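Local coordinates for lipid A deacylase PagL (Pseudomonas aeruginosa, PDB 2ERV), which hydrolyses the ester bond at the 3 position of lipid A in the bacterial outer membrane, releasing the primary fatty acyl chain, at the pentaethylene glycol monodecyl ether site. Sequence-based numbering; all coordinates share one arbitrary frame.

Contact 1: the pentaethylene glycol monodecyl ether site. Residues 70, 77-79, 111-112. With CXE (pentaethylene glycol monodecyl ether), chain B.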
# COMPACT_ATOMS: atom_id res chain seq x y z
N PHE A 70 3.29 15.64 -9.83
CA PHE A 70 3.29 16.58 -10.92
C PHE A 70 2.76 17.96 -10.48
O PHE A 70 1.92 18.04 -9.60
CB PHE A 70 2.39 16.02 -12.04
CG PHE A 70 2.92 14.77 -12.68
CD1 PHE A 70 3.76 14.87 -13.80
CD2 PHE A 70 2.61 13.50 -12.17
CE1 PHE A 70 4.28 13.71 -14.42
CE2 PHE A 70 3.13 12.31 -12.75
CZ PHE A 70 3.98 12.42 -13.89
N PRO A 77 -1.71 15.60 -9.72
CA PRO A 77 -1.59 14.17 -9.98
C PRO A 77 -0.28 13.64 -9.46
O PRO A 77 0.73 14.38 -9.45
CB PRO A 77 -1.60 14.07 -11.50
CG PRO A 77 -2.16 15.46 -12.02
CD PRO A 77 -1.71 16.42 -10.95
N PHE A 78 -0.27 12.35 -9.05
CA PHE A 78 0.98 11.76 -8.55
C PHE A 78 1.03 10.30 -8.90
O PHE A 78 -0.02 9.67 -9.09
CB PHE A 78 1.14 11.96 -7.02
CG PHE A 78 0.13 11.19 -6.17
CD1 PHE A 78 -1.02 11.83 -5.71
CD2 PHE A 78 0.35 9.84 -5.81
CE1 PHE A 78 -1.95 11.14 -4.92
CE2 PHE A 78 -0.60 9.14 -5.03
CZ PHE A 78 -1.74 9.79 -4.58
N ILE A 79 2.23 9.76 -9.01
CA ILE A 79 2.41 8.31 -9.05
C ILE A 79 3.33 7.90 -7.89
O ILE A 79 4.16 8.70 -7.41
CB ILE A 79 2.94 7.88 -10.43
CG1 ILE A 79 4.12 8.77 -10.84
CG2 ILE A 79 1.85 8.16 -11.47
CD1 ILE A 79 4.82 8.30 -12.14
N GLY A 111 -2.68 8.82 -8.04
CA GLY A 111 -3.90 9.51 -7.69
C GLY A 111 -3.82 11.00 -7.79
O GLY A 111 -3.04 11.55 -8.56
N LEU A 112 -4.70 11.65 -7.03
CA LEU A 112 -4.79 13.12 -7.06
C LEU A 112 -4.60 13.64 -5.66
O LEU A 112 -5.21 13.14 -4.69
CB LEU A 112 -6.16 13.57 -7.57
CG LEU A 112 -6.59 12.99 -8.93
CD1 LEU A 112 -8.07 13.34 -9.33
CD2 LEU A 112 -5.62 13.42 -10.00
O17 CXE B . 3.12 9.16 -16.29
C18 CXE B . 2.18 9.89 -17.07
C19 CXE B . 0.79 9.71 -16.47
O20 CXE B . 0.86 9.92 -15.06
C21 CXE B . -0.32 9.53 -14.35
C22 CXE B . -0.93 10.75 -13.68
O23 CXE B . -1.61 10.40 -12.48
C24 CXE B . -2.96 9.95 -12.71
C25 CXE B . -3.89 10.48 -11.62
O26 CXE B . -5.05 9.66 -11.54

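Contact 2: the pentaethylene glycol monodecyl ether site. Residues 7-9, 15, 108-110, 122-124, 142-143. With CXE (pentaethylene glycol monodecyl ether), chain C.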
# COMPACT_ATOMS: atom_id res chain seq x y z
N VAL A 7 -10.22 0.43 0.61
CA VAL A 7 -10.93 -0.83 0.37
C VAL A 7 -10.47 -1.41 -0.93
O VAL A 7 -10.31 -0.70 -1.91
CB VAL A 7 -12.45 -0.57 0.28
CG1 VAL A 7 -13.22 -1.90 0.20
CG2 VAL A 7 -12.91 0.20 1.48
N GLY A 8 -10.33 -2.73 -0.99
CA GLY A 8 -9.79 -3.33 -2.19
C GLY A 8 -10.14 -4.78 -2.31
O GLY A 8 -10.97 -5.29 -1.53
N ALA A 9 -9.52 -5.45 -3.28
CA ALA A 9 -9.75 -6.89 -3.49
C ALA A 9 -8.48 -7.58 -3.90
O ALA A 9 -7.60 -6.95 -4.50
CB ALA A 9 -10.85 -7.14 -4.61
N MET A 15 -11.98 -9.55 -0.26
CA MET A 15 -11.91 -8.10 0.12
C MET A 15 -10.70 -7.86 1.01
O MET A 15 -10.29 -8.76 1.70
CB MET A 15 -13.15 -7.73 0.95
CG MET A 15 -14.50 -7.78 0.19
SD MET A 15 -14.43 -6.81 -1.35
CE MET A 15 -14.09 -5.14 -0.77
N ILE A 108 2.71 -0.11 -6.07
CA ILE A 108 2.62 1.07 -6.97
C ILE A 108 1.26 1.71 -6.80
O ILE A 108 0.35 1.10 -6.26
CB ILE A 108 2.80 0.70 -8.44
CG1 ILE A 108 1.83 -0.40 -8.85
CG2 ILE A 108 4.21 0.23 -8.69
CD1 ILE A 108 1.58 -0.48 -10.34
N GLY A 109 1.11 2.94 -7.27
CA GLY A 109 -0.11 3.66 -7.02
C GLY A 109 -0.11 4.94 -7.87
O GLY A 109 0.94 5.36 -8.37
N ALA A 110 -1.29 5.54 -7.98
CA ALA A 110 -1.45 6.81 -8.68
C ALA A 110 -2.68 7.50 -8.08
O ALA A 110 -3.63 6.82 -7.59
CB ALA A 110 -1.65 6.54 -10.19
N VAL A 122 -5.55 5.05 -6.43
CA VAL A 122 -5.57 3.62 -6.49
C VAL A 122 -4.17 3.08 -6.15
O VAL A 122 -3.14 3.75 -6.33
CB VAL A 122 -6.05 3.09 -7.88
CG1 VAL A 122 -7.58 3.38 -8.04
CG2 VAL A 122 -5.24 3.74 -9.01
N ARG A 123 -4.16 1.86 -5.62
CA ARG A 123 -2.90 1.24 -5.21
C ARG A 123 -2.95 -0.22 -5.66
O ARG A 123 -4.01 -0.85 -5.60
CB ARG A 123 -2.89 1.26 -3.70
CG ARG A 123 -1.56 1.45 -3.11
CD ARG A 123 -1.62 2.43 -1.97
NE ARG A 123 -2.61 2.05 -0.98
CZ ARG A 123 -2.85 2.73 0.13
NH1 ARG A 123 -2.14 3.80 0.34
NH2 ARG A 123 -3.78 2.33 1.01
N ALA A 124 -1.83 -0.76 -6.10
CA ALA A 124 -1.72 -2.22 -6.26
C ALA A 124 -0.54 -2.64 -5.37
O ALA A 124 0.53 -2.05 -5.49
CB ALA A 124 -1.44 -2.54 -7.72
N TYR A 142 -5.64 -4.85 -4.58
CA TYR A 142 -5.88 -3.76 -5.56
C TYR A 142 -6.96 -2.86 -4.99
O TYR A 142 -8.11 -3.30 -4.84
CB TYR A 142 -6.35 -4.36 -6.90
CG TYR A 142 -5.38 -5.40 -7.46
CD1 TYR A 142 -4.30 -5.01 -8.24
CD2 TYR A 142 -5.58 -6.76 -7.23
CE1 TYR A 142 -3.38 -5.95 -8.75
CE2 TYR A 142 -4.69 -7.71 -7.76
CZ TYR A 142 -3.59 -7.28 -8.52
OH TYR A 142 -2.67 -8.17 -9.04
N SER A 143 -6.61 -1.61 -4.64
CA SER A 143 -7.49 -0.82 -3.77
C SER A 143 -7.70 0.64 -4.19
O SER A 143 -6.93 1.16 -4.94
CB SER A 143 -6.98 -0.86 -2.33
OG SER A 143 -5.72 -0.22 -2.22
C10 CXE C . -15.06 -4.56 -4.72
O11 CXE C . -13.86 -4.00 -4.17
C12 CXE C . -12.95 -3.64 -5.21
C13 CXE C . -12.68 -2.14 -5.17
O14 CXE C . -11.31 -1.95 -5.52
C15 CXE C . -11.11 -1.04 -6.60
C16 CXE C . -9.94 -1.53 -7.42
O17 CXE C . -9.14 -0.41 -7.72
C18 CXE C . -8.41 -0.57 -8.94
C19 CXE C . -6.91 -0.49 -8.68
O20 CXE C . -6.27 -1.50 -9.45
C21 CXE C . -5.33 -1.02 -10.41
C22 CXE C . -4.25 -0.24 -9.68
O23 CXE C . -3.15 0.04 -10.54
C24 CXE C . -2.27 0.98 -9.93
C25 CXE C . -1.97 2.00 -11.00
O26 CXE C . -0.68 2.51 -10.77

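Contact 3: the pentaethylene glycol monodecyl ether site. Residues 25, 41, 64, 66, 83. With CXE (pentaethylene glycol monodecyl ether), chain D.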
# COMPACT_ATOMS: atom_id res chain seq x y z
N TRP A 25 8.06 12.92 3.95
CA TRP A 25 9.50 13.13 4.17
C TRP A 25 9.86 14.60 4.27
O TRP A 25 10.91 14.95 4.84
CB TRP A 25 10.39 12.49 3.08
CG TRP A 25 10.34 11.03 3.07
CD1 TRP A 25 9.91 10.23 4.06
CD2 TRP A 25 10.76 10.17 2.01
NE1 TRP A 25 9.99 8.91 3.68
CE2 TRP A 25 10.51 8.84 2.42
CE3 TRP A 25 11.30 10.38 0.73
CZ2 TRP A 25 10.76 7.73 1.61
CZ3 TRP A 25 11.59 9.27 -0.07
CH2 TRP A 25 11.30 7.96 0.38
N TRP A 41 6.77 7.91 4.65
CA TRP A 41 6.86 6.64 5.33
C TRP A 41 5.43 6.21 5.50
O TRP A 41 4.62 7.00 5.92
CB TRP A 41 7.46 6.82 6.71
CG TRP A 41 8.87 7.27 6.71
CD1 TRP A 41 9.36 8.49 7.11
CD2 TRP A 41 10.00 6.49 6.31
NE1 TRP A 41 10.73 8.52 6.97
CE2 TRP A 41 11.15 7.30 6.50
CE3 TRP A 41 10.16 5.18 5.85
CZ2 TRP A 41 12.44 6.83 6.20
CZ3 TRP A 41 11.46 4.71 5.59
CH2 TRP A 41 12.57 5.54 5.77
N PRO A 64 8.99 2.74 3.04
CA PRO A 64 9.28 4.02 2.40
C PRO A 64 8.56 3.99 1.07
O PRO A 64 8.57 2.94 0.38
CB PRO A 64 10.82 4.01 2.20
CG PRO A 64 11.23 2.52 2.24
CD PRO A 64 10.16 1.83 3.01
N PHE A 66 8.18 6.24 -2.49
CA PHE A 66 8.60 7.37 -3.35
C PHE A 66 7.41 7.87 -4.12
O PHE A 66 6.56 7.09 -4.53
CB PHE A 66 9.69 6.91 -4.33
CG PHE A 66 11.04 6.69 -3.66
CD1 PHE A 66 11.93 7.76 -3.51
CD2 PHE A 66 11.36 5.46 -3.12
CE1 PHE A 66 13.14 7.59 -2.86
CE2 PHE A 66 12.59 5.26 -2.47
CZ PHE A 66 13.47 6.34 -2.35
N ILE A 83 8.83 -0.11 -1.58
CA ILE A 83 9.13 -1.44 -1.13
C ILE A 83 9.20 -1.41 0.35
O ILE A 83 9.97 -0.61 0.93
CB ILE A 83 10.48 -1.91 -1.71
CG1 ILE A 83 11.57 -0.82 -1.54
CG2 ILE A 83 10.33 -2.18 -3.21
C15 CXE D . 14.14 12.03 5.10
C16 CXE D . 14.08 11.08 3.90
O17 CXE D . 14.04 9.72 4.35
C18 CXE D . 14.98 8.89 3.68
C19 CXE D . 14.27 7.98 2.68
O20 CXE D . 14.75 6.62 2.77
C21 CXE D . 14.80 5.98 1.50
C22 CXE D . 15.24 4.54 1.69
O23 CXE D . 14.63 3.71 0.71
C24 CXE D . 14.96 2.34 0.94
C25 CXE D . 14.67 1.48 -0.28
O26 CXE D . 14.76 0.12 0.12

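Contact 1: the pentaethylene glycol monodecyl ether site
Ether oxygens and ethylene carbons of a poorly ordered pentaethylene glycol monodecyl ether, a detergent probably retained from purification or crystallisation, lie across three neighbouring strands on the outside of the PagL barrel. The contacts seen are van der Waals, and no polar atom of the residues here is close enough to bond to the detergent. At the O26 end, Leu112 turns one methyl to the chain, CD2 lying 3.8 Å from CXE C25. Beside it the Gly111 backbone contributes its carbonyl O, 3.4 Å from CXE C25. Further along, Pro77 offers the CB corner of its ring, 3.8 Å from the ether oxygen CXE O23. Ile79 then touches with its branch methyl CG2, 3.9 Å from CXE C21. With CG1 between the backbone N and the carbonyl carbon (chi1 48°), CG2 lies anti to the carbonyl carbon and faces the chain. Phe70, at the end of strand 57-70, reaches the glycol chain with the tip of its ring, CE2 and CZ. Behind this shell, strands 75-88 and 102-114 pack through Phe78, whose ring points away from the detergent and receives Gly111 N over the centre of one face, 3.6 Å above the plane.

Contact 2: the pentaethylene glycol monodecyl ether site
A surface strip on the outside of the beta-barrel, crossing strands 102-114, 119-128, 139-149, 2-9 and 15-24, holds an extended pentaethylene glycol monodecyl ether. The detergent, probably carried over from purification or crystallisation, is poorly ordered, and the contacts seen are van der Waals. Val122 has more of its surface buried by the detergent than any other residue here. Its CB stands 3.8 Å from CXE C19, and with chi1 at -71° the two methyls lie side by side along the glycol chain, CG1 by C19 and O17, CG2 by C22 and C24. On the next strand Tyr142 meets the chain at the root of its side chain, CB lying 3.8 Å from the ether oxygen CXE O20, while the phenol hydroxyl extends away. Its carbonyl O approaches CXE O14 at 3.5 Å, a pairing of two acceptors that can add no bond. At one end Ile108 extends CD1 to 3.8 Å from CXE O26; CG1 sits between the backbone N and the carbonyl carbon (chi1 54°) and the chain then runs nearly straight (chi2 159°). At the other end Met15 folds back at chi2 and chi3, bringing its methyl CE to 3.6 Å from CXE O11. Between them Ala9 and Ala124 touch the chain with CB, and Gly8 contributes CA. The detergent thus runs across the strands on the lipid-facing wall, and the centre of the contact is about 9 Å from the catalytic His126.

Contact 3: the pentaethylene glycol monodecyl ether site
From C15 to O26, this poorly ordered pentaethylene glycol monodecyl ether runs past a cluster of aromatic side chains and ends beside an aliphatic one; it is probably a detergent molecule left from purification or crystallisation. Near the start, CXE C16 lies 3.8 Å from Trp25 CG, above the CG corner of the indole. The ether oxygen O17 comes next, 3.8 Å from Trp41 CZ2, so that the benzo edge of the second indole flanks the chain. CXE C19 then settles over the six-membered ring of Trp25, 3.7 Å from its centroid, a CH-pi contact displaced towards the rim. The Trp25 indole is itself held by its neighbours: its NE1 stands 3.3 Å above one face of Trp41, and its CH2 lies over the centre of the Phe66 ring. Pro64 CB meets Trp25 at its edge. Beyond C19, Phe66 touches CXE C21 with CZ, at 4.1 Å, and Pro64 presents CG to CXE O23 at 3.9 Å. The terminal O26 comes to rest 3.7 Å from CG1 of Ile83, a side chain modelled incompletely, with CG1 between the backbone N and the carbonyl carbon (chi1 47°). The protein offers the detergent carbon surface rather than hydrogen-bond partners. The site spans strands 35-48, 57-70 and 75-88 on the outer barrel wall, with Trp25 supplied by the loop residue that follows strand 15-24.

The three detergents mark separate patches of the barrel exterior: the C-alpha centres of contact 1 lie about 15 Å from those of contact 2 and of contact 3, and contacts 2 and 3 are about 17 Å apart. No residue is shared, but strands are. Contact 1 and contact 2 both use strand 102-114, and contact 1 and contact 3 both use strands 57-70 and 75-88. All three lie on the barrel exterior, consistent with a surface that faces lipid in the outer membrane. Contact 2 lies nearer the catalytic His126 than the others, though proximity alone does not show that it follows the substrate path.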